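Local coordinates for gamma-glutamyltranspeptidase (Streptomyces lincolnensis, PDB 6J3I), which probably works as an N-terminal-nucleophile enzyme of the gamma-glutamyltranspeptidase family, homologous to LmbA, probably acting on gamma-glutamyl-type amide substrates, at residues C422-V427 with V434-S439; A36-V41 with L117-H122; E586-A591 with A604-G609; G13-T18 with S25-L30. The protein carries 1 engineered substitution. All coordinates share one frame; numbering follows the deposited sequence.

Contact 1 (C422-V427 with V434-S439); sequences CHLDVV and VAATPS
Backbone hydrogen bonds first: C422 and P438, L424 and A436, V426 and V434 hold the two runs together in antiparallel register. L424 and A436 bond in both directions, as do V426 and V434, with A436 N to L424 O at 2.9 Å. Past the strand ends, C422 N reaches P438 O at 2.8 Å, almost straight at 174°. Between these bonds the alpha carbons of H423, D425, A435 and T437 give CA-H...O contacts to carbonyls opposite.

The result is a beta hairpin, and the run leading into its first strand follows the position where this family probably carries its nucleophilic threonine, here the engineered A421.

H423 carries the side-chain contact on the D425 face. Its CG lies anti to the backbone N (chi1 -161°), which lays the imidazole over the neighbouring strand with A436 O against one face, 2.9 Å from H423 CD2; the NE2 angle is too poor for a hydrogen bond. T437 CB comes in at the ring edge, 3.4 Å from H423 CD2, and D425 OD2 also lies at the edge, in plane. Cutting H423 back to alanine is likely to open a gap beside T437 and leave A436 O without its ring cover. On the same side, D425 OD1 sits close over the methyl of A435.

Apolar contacts occupy the other face, where V434 CG2 meets V426 CB at 4.2 Å and L424 CD2 approaches A436 CB. There L424, V426 and V434 face helix 36-50, while A436 rests on V61 of strand 61-66.

Contact 2 (A36-V41 with L117-H122); sequences AYDAAV and LLLRDH
Y37, L118 and L119 bury the most surface here, and Y37 leads. L118 CG packs on Y37 CB at 4.0 Å, the two side chains crossing at about a right angle, while L118 CD1 touches CD1 of the tyrosine. H122 comes to the same side of the ring. Its CB presses on Y37 CD2 at 3.5 Å, and its imidazole turns an edge to the tyrosine face in an edge-to-face pair, centroids 5.5 Å apart and planes at 59°. The carbonyl O of H122 lies near the ring plane at the tyrosine edge. With CG anti to the carbonyl carbon (chi1 -49°), the Y37 ring is turned so that its face meets the H122 edge, and its hydroxyl hydrogen-bonds M433 O. A serine in place of Y37 would probably open a gap beside L118 and H122 and leave the M433 carbonyl without this mate.

L119, the next residue after L118, meets V41, one turn on from Y37. L119 CG rests against both methyls of V41, 4.1 Å from V41 CG2, and L119 CD2 touches D38 OD1 at 3.5 Å. That carboxylate is held elsewhere: OD2 bonds T124 OG1 and OD1 the backbone N of K125. V41 CG2 also reaches L118 CD2, so the valine touches both leucines.

The two helices run nearly antiparallel, their segment axes 9.1 Å apart at closest. Helix 127-139 covers V41 and L119 through V130, helix 205-218 reaches L119 through I209, and L65 of strand 61-66 lies against Y37, L118 and H122, consistent with a helical layer of the Ntn alpha-beta-beta-alpha fold packing on its sheet.

Contact 3 (E586-A591 with A604-G609); sequences EGRLCA and AANPRG
N606 reaches across to the backbone of 587-589, and every atom of its side chain has something to meet. N606 CB sits 3.3 Å from L589 O, the same oxygen that accepts N606 N at 3.0 Å. With CG anti to the backbone N (chi1 163°), the amide carbon is carried toward G587 O. OD1 is gripped by three donors. R608 NH1 bonds N606 OD1 at 2.8 Å, in the carbonyl plane and in the guanidinium plane too; R608 N, two residues on, comes from above the carbonyl plane and closes an Asx turn; a water gives it a third bond and in turn accepts L589 N, tying the two runs together. N606 ND2 turns back to R608 O at 2.8 Å, on a lone pair. N606 ND2 also lies beside R588 CG, 3.6 Å off.

The turn so fixed sets R608 against the facing run. Its chain is extended from CG to NE, and E586 O lies over one face of the guanidinium, 2.9 Å from R608 NE but at too poor an angle for a bond; such a carbonyl would be expected to favour the positive charge. NE itself is salt-bridged to E560. At phi 99° and psi 137°, a beta carbon on G587 would press on that same E586 O.

Further along, A604 N donates to A591 O at 2.9 Å, with a weak return bond, in the hydrogen-bonded pair next to C590-A605, near the open end of the hairpin of strands 590-594 and 601-605. Helix 529-534 packs on A604, F513 of helix 506-519 covers L589 and A591, and on the opposite face S16 of strand 13-17 touches C590 and A605.

Contact 4 (G13-T18 with S25-L30); sequences GMVSST and SAMAVL
S17 OG, two residues beyond the V15 that packs on the helix, is gripped by S23 OG and by the backbone N of H19, which ties the strand end to the start of helix 20-31. Between the two segments themselves no hydrogen bond forms. M27 CE stands 3.7 Å from G13 O, with SD a little further, as packing on a carbonyl. M27 has CG anti to the backbone N (chi1 -171°) and bends at chi2, which folds its thioether back over the strand.

V15 does most of the remaining work, its two methyls set against the helix. V15 CG1 touches A26 CB at 4.0 Å. V15 CG2 sits among A26 CB, M27 N, M27 SD at 4.3 Å and L30 CD2 at 4.2 Å. L30 CD2 also covers the alpha carbon of G13, and there the absence of a side chain matters, since a beta carbon on G13 would clash with that methyl.

The segment axes run 163° apart in direction and come within 8.4 Å. A strand that leads into a helix lying back over one face of its own sheet is consistent with the alpha-to-beta layer packing of the alpha-beta-beta-alpha Ntn fold.

In the fold
Contact 1 lies between the others. Strand 13-17 of contact 4 pairs with strand 424-428, D425 N lying 2.7 Å from S16 O, and on the helical side V434 CG2 meets Y37 CD1 of contact 2 at 3.5 Å. Contacts 2 and 4 touch through consecutive helices, A39 O lying 3.2 Å from A26 CB. On the face away from helix 36-50, contact 3 packs on contact 1 where H423 ND1 stands 3.7 Å from C590 CB, and S16 OG probably bonds A604 O. Contacts 2 and 3 stay apart, about 12 Å between nearest atoms. By family, the active site should lie at the C422 end of contact 1, beside the engineered A421, which S439 touches.

Contact 1 (C422-V427 with V434-S439)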
loop_
_atom_site.group_PDB
_atom_site.type_symbol
_atom_site.label_atom_id
_atom_site.label_comp_id
_atom_site.label_asym_id
_atom_site.label_seq_id
_atom_site.Cartn_x
_atom_site.Cartn_y
_atom_site.Cartn_z
ATOM N N CYS A 422 -1.977 2.899 3.990
ATOM C CA CYS A 422 -1.417 4.199 4.270
ATOM C C CYS A 422 -0.148 4.375 3.462
ATOM O O CYS A 422 0.315 3.453 2.776
ATOM C CB CYS A 422 -1.083 4.292 5.756
ATOM S SG CYS A 422 -2.507 4.049 6.830
ATOM N N HIS A 423 0.407 5.577 3.549
ATOM C CA HIS A 423 1.732 5.847 3.024
ATOM C C HIS A 423 2.530 6.802 3.913
ATOM O O HIS A 423 1.971 7.593 4.668
ATOM C CB HIS A 423 1.694 6.366 1.584
ATOM C CG HIS A 423 3.004 6.209 0.890
ATOM N ND1 HIS A 423 3.926 7.228 0.784
ATOM C CD2 HIS A 423 3.598 5.113 0.377
ATOM C CE1 HIS A 423 5.010 6.767 0.189
ATOM N NE2 HIS A 423 4.837 5.487 -0.070
ATOM N N LEU A 424 3.850 6.700 3.798
ATOM C CA LEU A 424 4.769 7.418 4.644
ATOM C C LEU A 424 6.151 7.535 3.964
ATOM O O LEU A 424 6.726 6.524 3.558
ATOM C CB LEU A 424 4.831 6.671 5.973
ATOM C CG LEU A 424 5.906 7.037 6.984
ATOM C CD1 LEU A 424 5.332 7.238 8.372
ATOM C CD2 LEU A 424 6.942 5.932 6.990
ATOM N N ASP A 425 6.641 8.775 3.836
ATOM C CA ASP A 425 7.945 9.118 3.226
ATOM C C ASP A 425 8.768 9.986 4.153
ATOM O O ASP A 425 8.228 10.921 4.743
ATOM C CB ASP A 425 7.760 9.983 1.990
ATOM C CG ASP A 425 7.079 9.285 0.902
ATOM O OD1 ASP A 425 7.562 8.197 0.531
ATOM O OD2 ASP A 425 6.085 9.837 0.396
ATOM N N VAL A 426 10.073 9.725 4.232
ATOM C CA VAL A 426 10.987 10.553 5.036
ATOM C C VAL A 426 12.337 10.758 4.343
ATOM O O VAL A 426 12.886 9.833 3.765
ATOM C CB VAL A 426 11.249 9.936 6.423
ATOM C CG1 VAL A 426 12.015 10.914 7.306
ATOM C CG2 VAL A 426 9.948 9.548 7.106
ATOM N N VAL A 427 12.849 11.984 4.402
ATOM C CA VAL A 427 14.237 12.289 4.036
ATOM C C VAL A 427 14.841 13.116 5.171
ATOM O O VAL A 427 14.193 14.041 5.664
ATOM C CB VAL A 427 14.356 13.009 2.662
ATOM C CG1 VAL A 427 13.622 14.345 2.641
ATOM C CG2 VAL A 427 15.820 13.193 2.271
ATOM N N VAL A 434 13.400 7.060 2.787
ATOM C CA VAL A 434 12.510 5.898 2.887
ATOM C C VAL A 434 11.178 6.224 2.235
ATOM O O VAL A 434 10.738 7.374 2.243
ATOM C CB VAL A 434 12.114 5.526 4.332
ATOM C CG1 VAL A 434 12.173 4.020 4.521
ATOM C CG2 VAL A 434 12.950 6.252 5.369
ATOM N N ALA A 435 10.522 5.191 1.725
ATOM C CA ALA A 435 9.137 5.286 1.281
ATOM C C ALA A 435 8.463 3.947 1.568
ATOM O O ALA A 435 8.962 2.896 1.152
ATOM C CB ALA A 435 9.067 5.626 -0.200
ATOM N N ALA A 436 7.348 3.985 2.292
ATOM C CA ALA A 436 6.659 2.764 2.728
ATOM C C ALA A 436 5.156 2.911 2.570
ATOM O O ALA A 436 4.603 3.973 2.850
ATOM C CB ALA A 436 7.004 2.457 4.178
ATOM N N THR A 437 4.492 1.844 2.133
ATOM C CA THR A 437 3.023 1.824 2.098
ATOM C C THR A 437 2.535 0.639 2.927
ATOM O O THR A 437 2.350 -0.456 2.400
ATOM C CB THR A 437 2.412 1.939 0.665
ATOM O OG1 THR A 437 1.364 0.989 0.456
ATOM C CG2 THR A 437 3.444 1.755 -0.381
ATOM N N PRO A 438 2.371 0.863 4.250
ATOM C CA PRO A 438 1.802 -0.155 5.127
ATOM C C PRO A 438 0.282 -0.228 4.998
ATOM O O PRO A 438 -0.383 0.783 4.755
ATOM C CB PRO A 438 2.211 0.306 6.533
ATOM C CG PRO A 438 2.356 1.774 6.417
ATOM C CD PRO A 438 2.813 2.047 5.013
ATOM N N SER A 439 -0.236 -1.434 5.189
ATOM C CA SER A 439 -1.633 -1.740 4.988
ATOM C C SER A 439 -1.987 -2.995 5.759
ATOM O O SER A 439 -1.133 -3.577 6.432
ATOM C CB SER A 439 -1.877 -2.004 3.513
ATOM O OG SER A 439 -3.248 -1.887 3.206
#

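Contact 2 (A36-V41 with L117-H122)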
loop_
_atom_site.group_PDB
_atom_site.type_symbol
_atom_site.label_atom_id
_atom_site.label_comp_id
_atom_site.label_asym_id
_atom_site.label_seq_id
_atom_site.Cartn_x
_atom_site.Cartn_y
_atom_site.Cartn_z
ATOM N N ALA A 36 16.029 9.002 9.130
ATOM C CA ALA A 36 14.807 8.729 8.361
ATOM C C ALA A 36 14.119 7.406 8.723
ATOM O O ALA A 36 12.896 7.312 8.714
ATOM C CB ALA A 36 15.123 8.755 6.875
ATOM N N TYR A 37 14.926 6.402 9.050
ATOM C CA TYR A 37 14.454 5.044 9.342
ATOM C C TYR A 37 13.870 4.975 10.755
ATOM O O TYR A 37 12.813 4.383 10.962
ATOM C CB TYR A 37 15.597 4.033 9.097
ATOM C CG TYR A 37 16.241 4.270 7.737
ATOM C CD1 TYR A 37 15.473 4.208 6.577
ATOM C CD2 TYR A 37 17.572 4.657 7.615
ATOM C CE1 TYR A 37 16.022 4.470 5.329
ATOM C CE2 TYR A 37 18.137 4.917 6.363
ATOM C CZ TYR A 37 17.350 4.822 5.224
ATOM O OH TYR A 37 17.855 5.083 3.973
ATOM N N ASP A 38 14.531 5.616 11.716
ATOM C CA ASP A 38 13.944 5.806 13.043
ATOM C C ASP A 38 12.565 6.463 12.910
ATOM O O ASP A 38 11.595 6.047 13.533
ATOM C CB ASP A 38 14.828 6.696 13.925
ATOM C CG ASP A 38 16.180 6.084 14.217
ATOM O OD1 ASP A 38 16.234 4.935 14.696
ATOM O OD2 ASP A 38 17.211 6.754 13.982
ATOM N N ALA A 39 12.492 7.487 12.071
ATOM C CA ALA A 39 11.297 8.303 11.943
ATOM C C ALA A 39 10.138 7.552 11.327
ATOM O O ALA A 39 9.005 7.676 11.784
ATOM C CB ALA A 39 11.603 9.525 11.116
ATOM N N ALA A 40 10.431 6.803 10.274
ATOM C CA ALA A 40 9.443 5.961 9.616
ATOM C C ALA A 40 8.850 4.904 10.552
ATOM O O ALA A 40 7.632 4.707 10.585
ATOM C CB ALA A 40 10.058 5.298 8.396
ATOM N N VAL A 41 9.710 4.225 11.307
ATOM C CA VAL A 41 9.241 3.239 12.278
ATOM C C VAL A 41 8.231 3.904 13.223
ATOM O O VAL A 41 7.125 3.407 13.380
ATOM C CB VAL A 41 10.405 2.564 13.049
ATOM C CG1 VAL A 41 9.892 1.764 14.243
ATOM C CG2 VAL A 41 11.189 1.642 12.123
ATOM N N LEU A 117 13.487 -4.981 11.556
ATOM C CA LEU A 117 14.690 -5.092 10.715
ATOM C C LEU A 117 15.208 -3.725 10.304
ATOM O O LEU A 117 16.415 -3.472 10.367
ATOM C CB LEU A 117 14.446 -5.912 9.437
ATOM C CG LEU A 117 14.923 -7.363 9.337
ATOM C CD1 LEU A 117 14.741 -7.823 7.899
ATOM C CD2 LEU A 117 16.376 -7.566 9.753
ATOM N N LEU A 118 14.295 -2.864 9.863
ATOM C CA LEU A 118 14.658 -1.503 9.481
ATOM C C LEU A 118 15.273 -0.778 10.668
ATOM O O LEU A 118 16.286 -0.099 10.532
ATOM C CB LEU A 118 13.444 -0.723 8.964
ATOM C CG LEU A 118 13.807 0.579 8.231
ATOM C CD1 LEU A 118 14.490 0.322 6.896
ATOM C CD2 LEU A 118 12.579 1.442 8.024
ATOM N N LEU A 119 14.660 -0.958 11.831
ATOM C CA LEU A 119 15.120 -0.306 13.048
ATOM C C LEU A 119 16.513 -0.779 13.459
ATOM O O LEU A 119 17.315 0.017 13.919
ATOM C CB LEU A 119 14.151 -0.517 14.228
ATOM C CG LEU A 119 13.807 0.690 15.117
ATOM C CD1 LEU A 119 13.453 0.235 16.528
ATOM C CD2 LEU A 119 14.887 1.754 15.201
ATOM N N ARG A 120 16.802 -2.061 13.282
ATOM C CA ARG A 120 18.052 -2.624 13.798
ATOM C C ARG A 120 19.226 -2.499 12.816
ATOM O O ARG A 120 20.348 -2.261 13.256
ATOM C CB ARG A 120 17.809 -4.041 14.363
ATOM C CG ARG A 120 18.830 -5.145 14.105
ATOM C CD ARG A 120 18.253 -6.105 13.083
ATOM N NE ARG A 120 18.780 -7.458 13.199
ATOM C CZ ARG A 120 19.292 -8.179 12.207
ATOM N NH1 ARG A 120 19.718 -9.408 12.457
ATOM N NH2 ARG A 120 19.382 -7.709 10.966
ATOM N N ASP A 121 18.968 -2.605 11.512
ATOM C CA ASP A 121 20.022 -2.489 10.478
ATOM C C ASP A 121 20.325 -1.049 10.068
ATOM O O ASP A 121 21.457 -0.738 9.688
ATOM C CB ASP A 121 19.648 -3.264 9.200
ATOM C CG ASP A 121 19.567 -4.763 9.409
ATOM O OD1 ASP A 121 20.057 -5.264 10.442
ATOM O OD2 ASP A 121 19.019 -5.451 8.518
ATOM N N HIS A 122 19.305 -0.194 10.083
ATOM C CA HIS A 122 19.453 1.195 9.610
ATOM C C HIS A 122 19.052 2.274 10.603
ATOM O O HIS A 122 19.236 3.454 10.326
ATOM C CB HIS A 122 18.670 1.393 8.314
ATOM C CG HIS A 122 19.036 0.425 7.232
ATOM N ND1 HIS A 122 20.011 0.686 6.293
ATOM C CD2 HIS A 122 18.552 -0.805 6.940
ATOM C CE1 HIS A 122 20.113 -0.342 5.470
ATOM N NE2 HIS A 122 19.238 -1.259 5.839
#

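Contact 3 (E586-A591 with A604-G609)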
loop_
_atom_site.group_PDB
_atom_site.type_symbol
_atom_site.label_atom_id
_atom_site.label_comp_id
_atom_site.label_asym_id
_atom_site.label_seq_id
_atom_site.Cartn_x
_atom_site.Cartn_y
_atom_site.Cartn_z
ATOM N N GLU A 586 -9.376 11.813 -6.077
ATOM C CA GLU A 586 -8.457 10.870 -6.731
ATOM C C GLU A 586 -7.025 11.069 -6.249
ATOM O O GLU A 586 -6.416 12.107 -6.513
ATOM C CB GLU A 586 -8.516 11.046 -8.246
ATOM C CG GLU A 586 -9.877 10.719 -8.872
ATOM C CD GLU A 586 -10.136 9.227 -9.014
ATOM O OE1 GLU A 586 -11.254 8.756 -8.672
ATOM O OE2 GLU A 586 -9.205 8.530 -9.472
ATOM N N GLY A 587 -6.505 10.075 -5.528
ATOM C CA GLY A 587 -5.122 10.068 -5.050
ATOM C C GLY A 587 -4.980 10.497 -3.600
ATOM O O GLY A 587 -5.634 11.439 -3.167
ATOM N N ARG A 588 -4.140 9.786 -2.848
ATOM C CA ARG A 588 -3.701 10.241 -1.528
ATOM C C ARG A 588 -2.162 10.254 -1.498
ATOM O O ARG A 588 -1.513 9.624 -0.656
ATOM C CB ARG A 588 -4.333 9.400 -0.398
ATOM C CG ARG A 588 -5.799 9.741 -0.097
ATOM C CD ARG A 588 -6.760 8.623 -0.469
ATOM N NE ARG A 588 -6.601 7.447 0.404
ATOM C CZ ARG A 588 -6.973 6.198 0.103
ATOM N NH1 ARG A 588 -7.536 5.909 -1.078
ATOM N NH2 ARG A 588 -6.756 5.215 0.984
ATOM N N LEU A 589 -1.596 11.008 -2.434
ATOM C CA LEU A 589 -0.150 11.031 -2.673
ATOM C C LEU A 589 0.657 11.676 -1.542
ATOM O O LEU A 589 0.199 12.615 -0.873
ATOM C CB LEU A 589 0.163 11.747 -3.990
ATOM C CG LEU A 589 -0.289 11.043 -5.277
ATOM C CD1 LEU A 589 -0.581 12.055 -6.380
ATOM C CD2 LEU A 589 0.751 10.035 -5.749
ATOM N N CYS A 590 1.856 11.133 -1.343
ATOM C CA CYS A 590 2.868 11.692 -0.459
ATOM C C CYS A 590 4.159 11.774 -1.260
ATOM O O CYS A 590 4.384 10.971 -2.149
ATOM C CB CYS A 590 3.063 10.802 0.767
ATOM S SG CYS A 590 1.525 10.336 1.580
ATOM N N ALA A 591 4.985 12.767 -0.953
ATOM C CA ALA A 591 6.268 12.936 -1.628
ATOM C C ALA A 591 7.228 13.707 -0.744
ATOM O O ALA A 591 6.852 14.719 -0.160
ATOM C CB ALA A 591 6.086 13.659 -2.957
ATOM N N ALA A 604 5.691 17.385 -0.109
ATOM C CA ALA A 604 4.327 17.753 -0.443
ATOM C C ALA A 604 3.395 16.681 0.055
ATOM O O ALA A 604 3.834 15.569 0.360
ATOM C CB ALA A 604 4.165 17.941 -1.943
ATOM N N ALA A 605 2.115 17.027 0.144
ATOM C CA ALA A 605 1.081 16.065 0.522
ATOM C C ALA A 605 -0.286 16.372 -0.086
ATOM O O ALA A 605 -0.627 17.517 -0.393
ATOM C CB ALA A 605 0.970 15.954 2.035
ATOM N N ASN A 606 -1.053 15.303 -0.236
ATOM C CA ASN A 606 -2.411 15.338 -0.766
ATOM C C ASN A 606 -3.417 16.080 0.131
ATOM O O ASN A 606 -3.500 15.789 1.329
ATOM C CB ASN A 606 -2.891 13.904 -0.953
ATOM C CG ASN A 606 -4.386 13.820 -1.108
ATOM O OD1 ASN A 606 -4.941 14.307 -2.088
ATOM N ND2 ASN A 606 -5.053 13.239 -0.119
ATOM N N PRO A 607 -4.213 17.009 -0.447
ATOM C CA PRO A 607 -5.219 17.682 0.372
ATOM C C PRO A 607 -6.597 17.012 0.414
ATOM O O PRO A 607 -7.424 17.390 1.240
ATOM C CB PRO A 607 -5.328 19.045 -0.294
ATOM C CG PRO A 607 -5.132 18.741 -1.736
ATOM C CD PRO A 607 -4.204 17.553 -1.818
ATOM N N ARG A 608 -6.829 16.031 -0.450
ATOM C CA ARG A 608 -8.142 15.383 -0.575
ATOM C C ARG A 608 -8.411 14.503 0.633
ATOM O O ARG A 608 -7.608 13.619 0.954
ATOM C CB ARG A 608 -8.224 14.517 -1.829
ATOM C CG ARG A 608 -7.761 15.199 -3.103
ATOM C CD ARG A 608 -7.556 14.169 -4.184
ATOM N NE ARG A 608 -7.096 14.731 -5.442
ATOM C CZ ARG A 608 -5.872 15.208 -5.677
ATOM N NH1 ARG A 608 -4.934 15.244 -4.727
ATOM N NH2 ARG A 608 -5.581 15.667 -6.886
ATOM N N GLY A 609 -9.547 14.751 1.282
ATOM C CA GLY A 609 -9.911 14.090 2.534
ATOM C C GLY A 609 -9.383 14.785 3.786
ATOM O O GLY A 609 -9.542 14.253 4.876
HETATM O O HOH W 1 -3.201 13.080 -4.022
#

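Contact 4 (G13-T18 with S25-L30)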
loop_
_atom_site.group_PDB
_atom_site.type_symbol
_atom_site.label_atom_id
_atom_site.label_comp_id
_atom_site.label_asym_id
_atom_site.label_seq_id
_atom_site.Cartn_x
_atom_site.Cartn_y
_atom_site.Cartn_z
ATOM N N GLY A 13 14.938 18.191 7.567
ATOM C CA GLY A 13 14.235 16.948 7.307
ATOM C C GLY A 13 12.835 17.190 6.810
ATOM O O GLY A 13 12.267 18.256 7.038
ATOM N N MET A 14 12.285 16.199 6.118
ATOM C CA MET A 14 10.926 16.283 5.594
ATOM C C MET A 14 10.207 14.967 5.812
ATOM O O MET A 14 10.798 13.889 5.728
ATOM C CB MET A 14 10.927 16.630 4.103
ATOM C CG MET A 14 11.442 18.026 3.756
ATOM S SD MET A 14 10.292 19.392 4.055
ATOM C CE MET A 14 11.441 20.764 4.165
ATOM N N VAL A 15 8.917 15.078 6.104
ATOM C CA VAL A 15 8.038 13.940 6.223
ATOM C C VAL A 15 6.748 14.209 5.442
ATOM O O VAL A 15 6.177 15.297 5.520
ATOM C CB VAL A 15 7.715 13.657 7.693
ATOM C CG1 VAL A 15 6.756 12.481 7.811
ATOM C CG2 VAL A 15 8.996 13.375 8.473
ATOM N N SER A 16 6.311 13.198 4.696
ATOM C CA SER A 16 5.004 13.186 4.057
ATOM C C SER A 16 4.295 11.866 4.359
ATOM O O SER A 16 4.886 10.784 4.271
ATOM C CB SER A 16 5.119 13.376 2.551
ATOM O OG SER A 16 3.838 13.653 2.012
ATOM N N SER A 17 3.025 11.977 4.734
ATOM C CA SER A 17 2.215 10.824 5.078
ATOM C C SER A 17 0.750 11.135 4.841
ATOM O O SER A 17 0.378 12.270 4.543
ATOM C CB SER A 17 2.469 10.384 6.532
ATOM O OG SER A 17 1.533 10.921 7.444
ATOM N N THR A 18 -0.064 10.096 4.985
ATOM C CA THR A 18 -1.518 10.168 4.825
ATOM C C THR A 18 -2.254 10.563 6.110
ATOM O O THR A 18 -3.490 10.511 6.150
ATOM C CB THR A 18 -2.069 8.812 4.348
ATOM O OG1 THR A 18 -1.618 7.782 5.234
ATOM C CG2 THR A 18 -1.588 8.499 2.962
ATOM N N SER A 25 4.783 13.039 14.296
ATOM C CA SER A 25 5.429 12.051 15.173
ATOM C C SER A 25 6.778 11.573 14.606
ATOM O O SER A 25 7.762 11.479 15.340
ATOM C CB SER A 25 4.497 10.862 15.433
ATOM O OG SER A 25 3.375 11.262 16.198
ATOM N N ALA A 26 6.815 11.283 13.305
ATOM C CA ALA A 26 8.060 10.953 12.606
ATOM C C ALA A 26 9.053 12.128 12.629
ATOM O O ALA A 26 10.258 11.923 12.789
ATOM C CB ALA A 26 7.763 10.541 11.172
ATOM N N MET A 27 8.535 13.348 12.475
ATOM C CA MET A 27 9.360 14.565 12.515
ATOM C C MET A 27 9.933 14.840 13.915
ATOM O O MET A 27 11.086 15.268 14.041
ATOM C CB MET A 27 8.559 15.773 12.030
ATOM C CG MET A 27 9.373 17.030 11.820
ATOM S SD MET A 27 10.321 16.979 10.297
ATOM C CE MET A 27 11.648 18.114 10.692
ATOM N N ALA A 28 9.133 14.604 14.953
ATOM C CA ALA A 28 9.637 14.652 16.330
ATOM C C ALA A 28 10.873 13.749 16.541
ATOM O O ALA A 28 11.789 14.111 17.291
ATOM C CB ALA A 28 8.537 14.300 17.321
ATOM N N VAL A 29 10.907 12.596 15.866
ATOM C CA VAL A 29 12.073 11.704 15.924
ATOM C C VAL A 29 13.305 12.390 15.318
ATOM O O VAL A 29 14.361 12.443 15.956
ATOM C CB VAL A 29 11.786 10.332 15.280
ATOM C CG1 VAL A 29 13.046 9.479 15.184
ATOM C CG2 VAL A 29 10.730 9.598 16.087
ATOM N N LEU A 30 13.161 12.927 14.110
ATOM C CA LEU A 30 14.216 13.751 13.487
ATOM C C LEU A 30 14.681 14.914 14.382
ATOM O O LEU A 30 15.878 15.175 14.479
ATOM C CB LEU A 30 13.753 14.288 12.123
ATOM C CG LEU A 30 14.006 13.480 10.833
ATOM C CD1 LEU A 30 14.134 11.982 11.060
ATOM C CD2 LEU A 30 12.929 13.785 9.788
#